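Side-chain contacts in geranyltranstransferase (Agrobacterium tumefaciens, PDB 2H8O), which probably catalyses the condensation of geranyl diphosphate with isopentenyl diphosphate to farnesyl diphosphate, as a prenyl synthase of the all-helical terpene synthase fold: residues 181-184 with 185-189; 89-92 with 93-97; 157-160 with 161-165; 171-174 with 175-179; 45-48 with 49-53. All coordinates share one frame; numbering follows the deposited sequence.

In the fold
Along the chain the order is contact 5, 2, 3, 4, 1, each a run of neighbouring residues on or at the start of a helix. Contacts 1 and 4 share helix 175-189, with centres 14 Å apart, and contact 3 lies on the preceding helix 148-167, whose Phe-163 packs against Val-182 and Ala-186 of contact 1. These three also touch the second subunit, so they contribute to the side facing it. Contacts 2 and 5 form another group, centres 11 Å apart, where helix 88-99 meets helix 34-57 through Glu-95 and Asn-46. Contacts 1 and 5 are the farthest apart, about 22 Å between centres.

Contact 1 (181-184 with 185-189); sequences LVIS and LARAA
This is a local i/i+4 side-chain packing contact, a methyl group over a guanidinium face, between Ile-183 and Arg-187 on helix 175-189, at the side of the bundle that faces the second subunit. The methyl CG2 of Ile-183 sits over the centre of one face of the Arg-187 guanidinium, 3.7 Å from CZ, with the nitrogens NE, NH1 and NH2 ranged around it. The two side chains run side by side in the same direction. A bend in the arginine at chi2 (-95°) turns its flat end back over the isoleucine, while CG rests 3.1 Å from Ile-183 O. Beneath them the turn is ordinary alpha helix: Arg-187 N donates to Ile-183 O (2.9 Å) and Ala-186 N to Val-182 O (2.9 Å). In the all-helical prenyl synthase fold this helix is packed by helices 148-167, 104-125 and 211-237, which receive Leu-181, Val-182 and Leu-185. The arginine turns instead to the subunit interface. There its NE forms a salt bridge with Asp-164 of the second subunit, NH1 a hydrogen bond with the Ala-64 carbonyl of that subunit, and NH2 a weak one with its Ser-168 OG.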
# COMPACT_ATOMS: atom_id res chain seq x y z
N LEU A 181 -11.67 -0.05 -7.87
CA LEU A 181 -11.57 -0.06 -6.41
C LEU A 181 -10.14 0.25 -5.95
O LEU A 181 -9.96 0.93 -4.95
CB LEU A 181 -11.97 -1.42 -5.87
CG LEU A 181 -13.46 -1.75 -5.86
CD1 LEU A 181 -13.68 -3.19 -5.49
CD2 LEU A 181 -14.21 -0.86 -4.91
N VAL A 182 -9.14 -0.29 -6.65
CA VAL A 182 -7.74 -0.03 -6.28
C VAL A 182 -7.47 1.48 -6.40
O VAL A 182 -6.88 2.10 -5.49
CB VAL A 182 -6.76 -0.85 -7.13
CG1 VAL A 182 -5.30 -0.36 -6.91
CG2 VAL A 182 -6.88 -2.38 -6.82
N ILE A 183 -7.91 2.07 -7.50
CA ILE A 183 -7.75 3.53 -7.70
C ILE A 183 -8.48 4.28 -6.59
O ILE A 183 -7.91 5.14 -5.93
CB ILE A 183 -8.26 4.00 -9.09
CG1 ILE A 183 -7.50 3.31 -10.24
CG2 ILE A 183 -8.20 5.53 -9.22
CD1 ILE A 183 -8.27 3.39 -11.56
N SER A 184 -9.74 3.93 -6.36
CA SER A 184 -10.55 4.65 -5.38
C SER A 184 -9.95 4.55 -3.97
O SER A 184 -9.90 5.55 -3.23
CB SER A 184 -11.97 4.08 -5.39
OG SER A 184 -12.84 4.80 -4.55
N LEU A 185 -9.49 3.36 -3.61
CA LEU A 185 -8.92 3.16 -2.28
C LEU A 185 -7.58 3.89 -2.12
O LEU A 185 -7.35 4.58 -1.13
CB LEU A 185 -8.76 1.68 -1.95
CG LEU A 185 -8.30 1.41 -0.51
CD1 LEU A 185 -9.19 2.13 0.53
CD2 LEU A 185 -8.22 -0.10 -0.25
N ALA A 186 -6.74 3.82 -3.14
CA ALA A 186 -5.44 4.48 -3.12
C ALA A 186 -5.60 6.00 -3.03
O ALA A 186 -4.85 6.65 -2.28
CB ALA A 186 -4.62 4.08 -4.35
N ARG A 187 -6.58 6.54 -3.77
CA ARG A 187 -6.82 7.98 -3.73
C ARG A 187 -7.36 8.39 -2.38
O ARG A 187 -6.95 9.40 -1.84
CB ARG A 187 -7.77 8.43 -4.85
CG ARG A 187 -7.21 8.15 -6.24
CD ARG A 187 -6.47 9.29 -6.89
NE ARG A 187 -5.88 8.76 -8.13
CZ ARG A 187 -6.43 8.79 -9.33
NH1 ARG A 187 -7.57 9.42 -9.54
NH2 ARG A 187 -5.79 8.22 -10.35
N ALA A 188 -8.27 7.58 -1.83
CA ALA A 188 -8.86 7.87 -0.52
C ALA A 188 -7.86 7.75 0.62
O ALA A 188 -8.00 8.42 1.66
CB ALA A 188 -10.03 6.94 -0.23
N ALA A 189 -6.84 6.90 0.43
CA ALA A 189 -5.92 6.55 1.52
C ALA A 189 -4.59 7.31 1.55
O ALA A 189 -3.94 7.37 2.61
CB ALA A 189 -5.64 5.05 1.45

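Contact 2 (89-92 with 93-97); sequences RPFL and VIESV
Phe-91 and Glu-95 meet one turn apart on helix 88-99, a helix of the prenyl synthase bundle, in an intrahelical CH-pi contact. Glu-95 CG stands over one face of the Phe-91 ring, 3.9 Å from the centroid and 17° off the ring normal, slightly displaced toward the rim. The phenylalanine reaches this place because its CG is anti to the backbone N (chi1 167°), while a bend at chi2 in the glutamate carries the carboxylate away, its plane 37° from that of the ring. At the ring edge, in plane, lies Leu-92 CD2, and Phe-39 of helix 34-57 adds an edge-to-face ring contact. The polar interactions begin with the backbone, where Glu-95 N donates to Phe-91 O (2.9 Å) and Ile-94 N to Pro-90 O in a nearly straight bond (2.9 Å). Beyond the helix, the buried Glu-95 OE2 forms a salt bridge with Arg-42 and takes a hydrogen bond from Asn-46, which ties the carboxylate to helix 34-57 and would favour its charged form. Close to the backbone the side chain of Ile-94 passes the carbonyl of the previous turn, its CG1 3.2 Å from Pro-90 O.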
# COMPACT_ATOMS: atom_id res chain seq x y z
N ARG A 89 -16.44 0.50 8.96
CA ARG A 89 -16.09 0.64 7.54
C ARG A 89 -16.51 -0.61 6.71
O ARG A 89 -17.19 -0.47 5.69
CB ARG A 89 -14.61 1.03 7.39
CG ARG A 89 -14.41 2.45 7.90
CD ARG A 89 -12.96 2.81 8.16
NE ARG A 89 -12.85 4.09 8.87
CZ ARG A 89 -13.07 4.24 10.17
NH1 ARG A 89 -13.42 3.20 10.94
NH2 ARG A 89 -12.94 5.43 10.73
N PRO A 90 -16.13 -1.83 7.15
CA PRO A 90 -16.69 -3.01 6.49
C PRO A 90 -18.22 -3.07 6.48
O PRO A 90 -18.81 -3.51 5.50
CB PRO A 90 -16.12 -4.18 7.29
CG PRO A 90 -15.18 -3.66 8.22
CD PRO A 90 -15.11 -2.18 8.15
N PHE A 91 -18.85 -2.63 7.57
CA PHE A 91 -20.30 -2.59 7.64
C PHE A 91 -20.85 -1.80 6.46
O PHE A 91 -21.79 -2.23 5.76
CB PHE A 91 -20.77 -1.98 8.95
CG PHE A 91 -22.22 -1.63 8.97
CD1 PHE A 91 -23.16 -2.51 9.47
CD2 PHE A 91 -22.65 -0.41 8.46
CE1 PHE A 91 -24.51 -2.16 9.46
CE2 PHE A 91 -24.00 -0.09 8.46
CZ PHE A 91 -24.91 -0.95 8.96
N LEU A 92 -20.26 -0.63 6.22
CA LEU A 92 -20.74 0.27 5.18
C LEU A 92 -20.54 -0.34 3.78
O LEU A 92 -21.42 -0.23 2.91
CB LEU A 92 -20.08 1.65 5.29
CG LEU A 92 -20.49 2.47 6.53
CD1 LEU A 92 -19.53 3.65 6.74
CD2 LEU A 92 -21.94 2.95 6.42
N VAL A 93 -19.41 -1.00 3.56
CA VAL A 93 -19.18 -1.70 2.29
C VAL A 93 -20.24 -2.80 2.06
O VAL A 93 -20.93 -2.84 1.02
CB VAL A 93 -17.77 -2.29 2.21
CG1 VAL A 93 -17.62 -3.07 0.90
CG2 VAL A 93 -16.70 -1.19 2.34
N ILE A 94 -20.37 -3.67 3.05
CA ILE A 94 -21.31 -4.78 2.98
C ILE A 94 -22.73 -4.27 2.71
O ILE A 94 -23.46 -4.82 1.88
CB ILE A 94 -21.26 -5.59 4.30
CG1 ILE A 94 -19.92 -6.35 4.41
CG2 ILE A 94 -22.45 -6.57 4.39
CD1 ILE A 94 -19.58 -6.83 5.79
N GLU A 95 -23.13 -3.23 3.44
CA GLU A 95 -24.52 -2.76 3.34
C GLU A 95 -24.78 -1.91 2.08
O GLU A 95 -25.88 -1.92 1.54
CB GLU A 95 -24.96 -2.06 4.63
CG GLU A 95 -25.00 -3.04 5.84
CD GLU A 95 -25.96 -4.25 5.61
OE1 GLU A 95 -26.99 -4.10 4.92
OE2 GLU A 95 -25.70 -5.36 6.17
N SER A 96 -23.75 -1.22 1.59
CA SER A 96 -23.85 -0.52 0.30
C SER A 96 -24.01 -1.56 -0.82
O SER A 96 -24.88 -1.42 -1.70
CB SER A 96 -22.62 0.34 0.04
OG SER A 96 -22.74 1.01 -1.21
N VAL A 97 -23.20 -2.61 -0.75
CA VAL A 97 -23.32 -3.69 -1.72
C VAL A 97 -24.73 -4.31 -1.66
O VAL A 97 -25.35 -4.52 -2.71
CB VAL A 97 -22.23 -4.77 -1.50
CG1 VAL A 97 -22.49 -5.96 -2.41
CG2 VAL A 97 -20.82 -4.19 -1.77

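Contact 3 (157-160 with 161-165); sequences SLLT and LAFDI
Two different first torsions bring Leu-159 and Phe-163 together on helix 148-167: the leucine carries CG anti to its backbone nitrogen (chi1 170°), whereas in the phenylalanine CG is anti to the carbonyl carbon (chi1 -68°). The side chains consequently lean toward each other along the helix and lie side by side, pointing the same way. Leu-159 CD1 touches Phe-163 CE2 at 3.8 Å, and the neighbouring ring carbon CD2 comes within 3.4 Å of Leu-159 O. Near the plane of the ring, at its edge, is Thr-160 O. That carbonyl oxygen receives two weak hydrogen bonds, from Asp-164 N at 3.3 Å and from Phe-163 N at 3.2 Å, the second poorly directed at 127°. The hydrogen bond from Leu-161 N to Ser-157 O is shorter, at 2.8 Å. Thr-160 OG1 bonds to the carbonyl of Asp-156, one turn earlier. In the dimer of this helical prenyl synthase, Asp-164 faces Arg-187 of the second subunit, Phe-163 stacks on Phe-163 of that subunit, and Leu-159 packs on its Thr-160. Phe-163 also rests on Val-182 and Ala-186 of helix 175-189 in its own chain. The Leu-159/Phe-163 side-chain contact is apolar and buried, so it extends the ring stack at the interface with aliphatic surface, while the polar demand of Thr-160 O is met within the helix by two weak bonds.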
# COMPACT_ATOMS: atom_id res chain seq x y z
N SER A 157 2.64 -3.85 6.10
CA SER A 157 2.17 -5.12 5.56
C SER A 157 0.63 -5.15 5.45
O SER A 157 0.08 -5.71 4.52
CB SER A 157 2.68 -6.30 6.37
OG SER A 157 4.11 -6.36 6.40
N LEU A 158 -0.06 -4.54 6.42
CA LEU A 158 -1.54 -4.45 6.37
C LEU A 158 -2.00 -3.54 5.23
O LEU A 158 -2.98 -3.84 4.56
CB LEU A 158 -2.09 -3.95 7.70
CG LEU A 158 -2.13 -4.99 8.82
CD1 LEU A 158 -2.43 -4.23 10.16
CD2 LEU A 158 -3.17 -6.07 8.57
N LEU A 159 -1.28 -2.42 5.01
CA LEU A 159 -1.59 -1.54 3.87
C LEU A 159 -1.41 -2.31 2.54
O LEU A 159 -2.25 -2.25 1.65
CB LEU A 159 -0.71 -0.30 3.92
CG LEU A 159 -0.72 0.61 2.71
CD1 LEU A 159 -2.14 1.01 2.31
CD2 LEU A 159 0.10 1.87 3.00
N THR A 160 -0.30 -3.04 2.43
CA THR A 160 0.01 -3.83 1.24
C THR A 160 -1.07 -4.90 1.02
O THR A 160 -1.55 -5.11 -0.08
CB THR A 160 1.40 -4.47 1.34
OG1 THR A 160 2.38 -3.45 1.64
CG2 THR A 160 1.78 -5.16 0.03
N LEU A 161 -1.41 -5.59 2.10
CA LEU A 161 -2.41 -6.68 2.04
C LEU A 161 -3.79 -6.20 1.58
O LEU A 161 -4.52 -6.95 0.89
CB LEU A 161 -2.52 -7.38 3.41
CG LEU A 161 -3.18 -8.76 3.35
CD1 LEU A 161 -2.26 -9.75 2.65
CD2 LEU A 161 -3.51 -9.20 4.75
N ALA A 162 -4.17 -4.98 1.95
CA ALA A 162 -5.45 -4.41 1.51
C ALA A 162 -5.58 -4.50 -0.01
O ALA A 162 -6.63 -4.88 -0.54
CB ALA A 162 -5.60 -2.98 2.00
N PHE A 163 -4.51 -4.16 -0.72
CA PHE A 163 -4.53 -4.19 -2.18
C PHE A 163 -4.54 -5.61 -2.75
O PHE A 163 -5.28 -5.88 -3.70
CB PHE A 163 -3.43 -3.31 -2.74
CG PHE A 163 -3.69 -1.86 -2.48
CD1 PHE A 163 -4.64 -1.20 -3.21
CD2 PHE A 163 -3.06 -1.19 -1.43
CE1 PHE A 163 -4.91 0.15 -2.98
CE2 PHE A 163 -3.34 0.13 -1.19
CZ PHE A 163 -4.26 0.80 -1.95
N ASP A 164 -3.77 -6.50 -2.13
CA ASP A 164 -3.85 -7.93 -2.43
C ASP A 164 -5.29 -8.45 -2.31
O ASP A 164 -5.78 -9.12 -3.20
CB ASP A 164 -2.92 -8.71 -1.51
CG ASP A 164 -2.75 -10.17 -1.91
OD1 ASP A 164 -3.14 -10.57 -3.03
OD2 ASP A 164 -2.20 -10.94 -1.09
N ILE A 165 -5.96 -8.14 -1.20
CA ILE A 165 -7.29 -8.67 -0.95
C ILE A 165 -8.29 -8.18 -1.99
O ILE A 165 -9.12 -8.94 -2.48
CB ILE A 165 -7.77 -8.27 0.46
CG1 ILE A 165 -6.90 -8.95 1.52
CG2 ILE A 165 -9.25 -8.62 0.67
CD1 ILE A 165 -7.01 -8.31 2.88

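Contact 4 (171-174 with 175-179); sequences NPLA and AERKA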
# COMPACT_ATOMS: atom_id res chain seq x y z
N ASN A 171 -11.41 -12.86 -4.58
CA ASN A 171 -12.44 -11.84 -4.53
C ASN A 171 -13.26 -11.98 -5.81
O ASN A 171 -12.73 -11.71 -6.90
CB ASN A 171 -11.82 -10.44 -4.46
CG ASN A 171 -12.87 -9.34 -4.38
OD1 ASN A 171 -14.04 -9.62 -4.13
ND2 ASN A 171 -12.45 -8.09 -4.59
N PRO A 172 -14.52 -12.45 -5.70
CA PRO A 172 -15.28 -12.74 -6.92
C PRO A 172 -15.85 -11.48 -7.53
O PRO A 172 -16.99 -11.11 -7.27
CB PRO A 172 -16.39 -13.69 -6.43
CG PRO A 172 -16.64 -13.25 -5.03
CD PRO A 172 -15.31 -12.76 -4.48
N LEU A 173 -15.01 -10.78 -8.31
CA LEU A 173 -15.32 -9.47 -8.86
C LEU A 173 -14.53 -9.25 -10.16
O LEU A 173 -13.36 -9.61 -10.25
CB LEU A 173 -14.97 -8.41 -7.83
CG LEU A 173 -15.40 -6.98 -8.08
CD1 LEU A 173 -16.93 -6.90 -8.14
CD2 LEU A 173 -14.83 -6.08 -6.99
N ALA A 174 -15.18 -8.69 -11.17
CA ALA A 174 -14.54 -8.47 -12.47
C ALA A 174 -13.33 -7.55 -12.33
O ALA A 174 -13.32 -6.66 -11.48
CB ALA A 174 -15.52 -7.88 -13.47
N ALA A 175 -12.34 -7.78 -13.18
CA ALA A 175 -11.08 -7.03 -13.17
C ALA A 175 -11.29 -5.52 -13.27
O ALA A 175 -10.62 -4.76 -12.60
CB ALA A 175 -10.15 -7.51 -14.30
N GLU A 176 -12.23 -5.09 -14.11
CA GLU A 176 -12.47 -3.67 -14.29
C GLU A 176 -12.94 -3.01 -12.99
O GLU A 176 -12.52 -1.90 -12.65
CB GLU A 176 -13.51 -3.44 -15.39
CG GLU A 176 -13.05 -3.87 -16.78
CD GLU A 176 -13.14 -5.39 -17.08
OE1 GLU A 176 -13.68 -6.20 -16.26
OE2 GLU A 176 -12.65 -5.77 -18.17
N ARG A 177 -13.77 -3.75 -12.25
CA ARG A 177 -14.26 -3.27 -10.96
C ARG A 177 -13.16 -3.29 -9.88
O ARG A 177 -13.06 -2.37 -9.05
CB ARG A 177 -15.49 -4.08 -10.54
CG ARG A 177 -16.67 -3.86 -11.45
CD ARG A 177 -17.86 -4.73 -11.08
NE ARG A 177 -18.85 -4.74 -12.15
CZ ARG A 177 -20.05 -5.31 -12.06
NH1 ARG A 177 -20.45 -5.88 -10.93
NH2 ARG A 177 -20.87 -5.27 -13.11
N LYS A 178 -12.32 -4.33 -9.90
CA LYS A 178 -11.12 -4.40 -9.04
C LYS A 178 -10.20 -3.20 -9.28
O LYS A 178 -9.78 -2.54 -8.35
CB LYS A 178 -10.38 -5.71 -9.28
CG LYS A 178 -11.11 -6.91 -8.65
CD LYS A 178 -10.55 -8.25 -9.10
CE LYS A 178 -10.96 -9.37 -8.12
NZ LYS A 178 -10.89 -10.72 -8.70
N ALA A 179 -9.90 -2.91 -10.54
CA ALA A 179 -9.04 -1.75 -10.87
C ALA A 179 -9.64 -0.46 -10.35
O ALA A 179 -8.95 0.36 -9.75
CB ALA A 179 -8.75 -1.66 -12.37
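Lys-178 CE lies to one side of the plane of the Asn-171 amide, displaced past its ND2 and CB, 4.0 Å from Asn-171 ND2 and 3.9 Å from Asn-171 CB; the two side chains slide past each other in opposite directions. The amide gives a hydrogen bond from ND2 to the carbonyl of Ile-166, at the end of the preceding helix, and Asn-171 packs on helix 104-125. Lys-178 stretches back from the first turn of helix 175-189 alongside the incoming loop, its chain extended beyond CG, and places its ammonium among carbonyl oxygens. NZ donates to Asn-171 O at 2.8 Å, in the carbonyl plane, and weakly to Leu-173 O at 3.1 Å; Ser-168 O is a further acceptor. Ala-174 is the N-cap residue of the helix, and its carbonyl takes the Lys-178 backbone N-H at 3.0 Å. Within this loop joining helices 148-167 and 175-189 of the prenyl synthase bundle, Pro-172 is the centre of an inverse gamma turn, Asn-171 to Leu-173, closed by a weak bond from Leu-173 N to Asn-171 O. Leu-173 crosses Arg-177 at about a right angle, its CD1 3.8 Å from Arg-177 CD. Arg-177, extended from CG to NE, reaches helix 211-237 and bonds through NH1 to the carbonyl of Ile-236.

Contact 5 (45-48 with 49-53); sequences ENAA and KTEAL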
# COMPACT_ATOMS: atom_id res chain seq x y z
N GLU A 45 -23.08 -8.34 13.50
CA GLU A 45 -23.10 -9.45 12.53
C GLU A 45 -22.05 -9.27 11.47
O GLU A 45 -21.30 -10.21 11.14
CB GLU A 45 -24.46 -9.57 11.82
CG GLU A 45 -25.56 -10.09 12.64
CD GLU A 45 -26.97 -9.84 12.03
OE1 GLU A 45 -27.10 -9.48 10.84
OE2 GLU A 45 -27.94 -10.02 12.78
N ASN A 46 -22.01 -8.07 10.89
CA ASN A 46 -21.05 -7.78 9.85
C ASN A 46 -19.64 -7.77 10.43
O ASN A 46 -18.71 -8.13 9.74
CB ASN A 46 -21.39 -6.48 9.09
CG ASN A 46 -22.60 -6.66 8.19
OD1 ASN A 46 -23.02 -7.80 7.92
ND2 ASN A 46 -23.18 -5.55 7.73
N ALA A 47 -19.50 -7.30 11.67
CA ALA A 47 -18.19 -7.30 12.32
C ALA A 47 -17.68 -8.73 12.44
O ALA A 47 -16.54 -9.04 12.08
CB ALA A 47 -18.26 -6.64 13.69
N ALA A 48 -18.54 -9.63 12.92
CA ALA A 48 -18.17 -11.04 13.04
C ALA A 48 -17.83 -11.71 11.69
O ALA A 48 -16.86 -12.45 11.59
CB ALA A 48 -19.27 -11.82 13.79
N LYS A 49 -18.64 -11.47 10.66
CA LYS A 49 -18.32 -11.99 9.33
C LYS A 49 -16.98 -11.50 8.81
O LYS A 49 -16.21 -12.25 8.25
CB LYS A 49 -19.41 -11.59 8.33
CG LYS A 49 -20.72 -12.30 8.53
CD LYS A 49 -21.72 -11.93 7.44
CE LYS A 49 -23.06 -12.65 7.61
NZ LYS A 49 -24.13 -12.02 6.77
N THR A 50 -16.74 -10.20 8.99
CA THR A 50 -15.51 -9.57 8.49
C THR A 50 -14.32 -10.13 9.28
O THR A 50 -13.30 -10.49 8.70
CB THR A 50 -15.57 -8.03 8.59
OG1 THR A 50 -16.69 -7.54 7.84
CG2 THR A 50 -14.30 -7.41 8.01
N GLU A 51 -14.46 -10.21 10.60
CA GLU A 51 -13.42 -10.80 11.43
C GLU A 51 -13.09 -12.25 11.05
O GLU A 51 -11.92 -12.65 11.11
CB GLU A 51 -13.76 -10.65 12.90
CG GLU A 51 -13.65 -9.21 13.36
CD GLU A 51 -14.42 -8.89 14.65
OE1 GLU A 51 -14.99 -9.82 15.30
OE2 GLU A 51 -14.45 -7.68 15.00
N ALA A 52 -14.09 -13.06 10.73
CA ALA A 52 -13.84 -14.44 10.33
C ALA A 52 -12.99 -14.48 9.05
O ALA A 52 -11.98 -15.20 8.98
CB ALA A 52 -15.17 -15.20 10.15
N LEU A 53 -13.35 -13.65 8.07
CA LEU A 53 -12.56 -13.62 6.83
C LEU A 53 -11.15 -13.08 7.11
O LEU A 53 -10.16 -13.64 6.63
CB LEU A 53 -13.26 -12.81 5.75
CG LEU A 53 -12.50 -12.69 4.43
CD1 LEU A 53 -12.25 -14.05 3.77
CD2 LEU A 53 -13.28 -11.82 3.47
O HOH W 1 -24.24 -9.42 6.15
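Glu-45 and Lys-49 begin the contact on helix 34-57, where Glu-45 O takes the Lys-49 backbone N-H at 3.0 Å and the lysine CG passes 3.4 Å from the same oxygen. Their charged ends do not touch: Glu-45 OE1 and Lys-49 NZ are 5.6 Å apart, and Glu-45 OE1 forms its salt bridge with Arg-42 instead. At Asn-46, whose ND2 is turned to Glu-95, the link is partly through water. One water donates to Asn-46 OD1 (2.7 Å) and accepts from Lys-49 NZ (2.7 Å), bridging an amide and an ammonium three residues apart. The lysine, extended beyond CG, can reach that water without bending. Asn-46 O is itself gripped twice by Thr-50, through the backbone N-H and through OG1 at 2.8 Å, the two donors approaching from opposite faces of the carbonyl plane. The hydroxyl is placed for this by a chi1 of -58°, which sets OG1 beside the backbone nitrogen. Such a side-chain bond to the carbonyl four residues back is a familiar way for a threonine inside a helix to satisfy its hydroxyl. In the all-helical polyprenyl synthase fold, helix 34-57 packs here on helices 88-99 and 104-125, Thr-50 resting on Pro-90, Ile-94 and Leu-108. Ala-47 O accepts from Glu-51 N at 2.8 Å, and the glutamate chain lies along that carbonyl, CG 3.2 Å from it, before OE2 goes on to a salt bridge with Arg-87. Ala-48 O receives Ala-52 N on the exposed side of the helix.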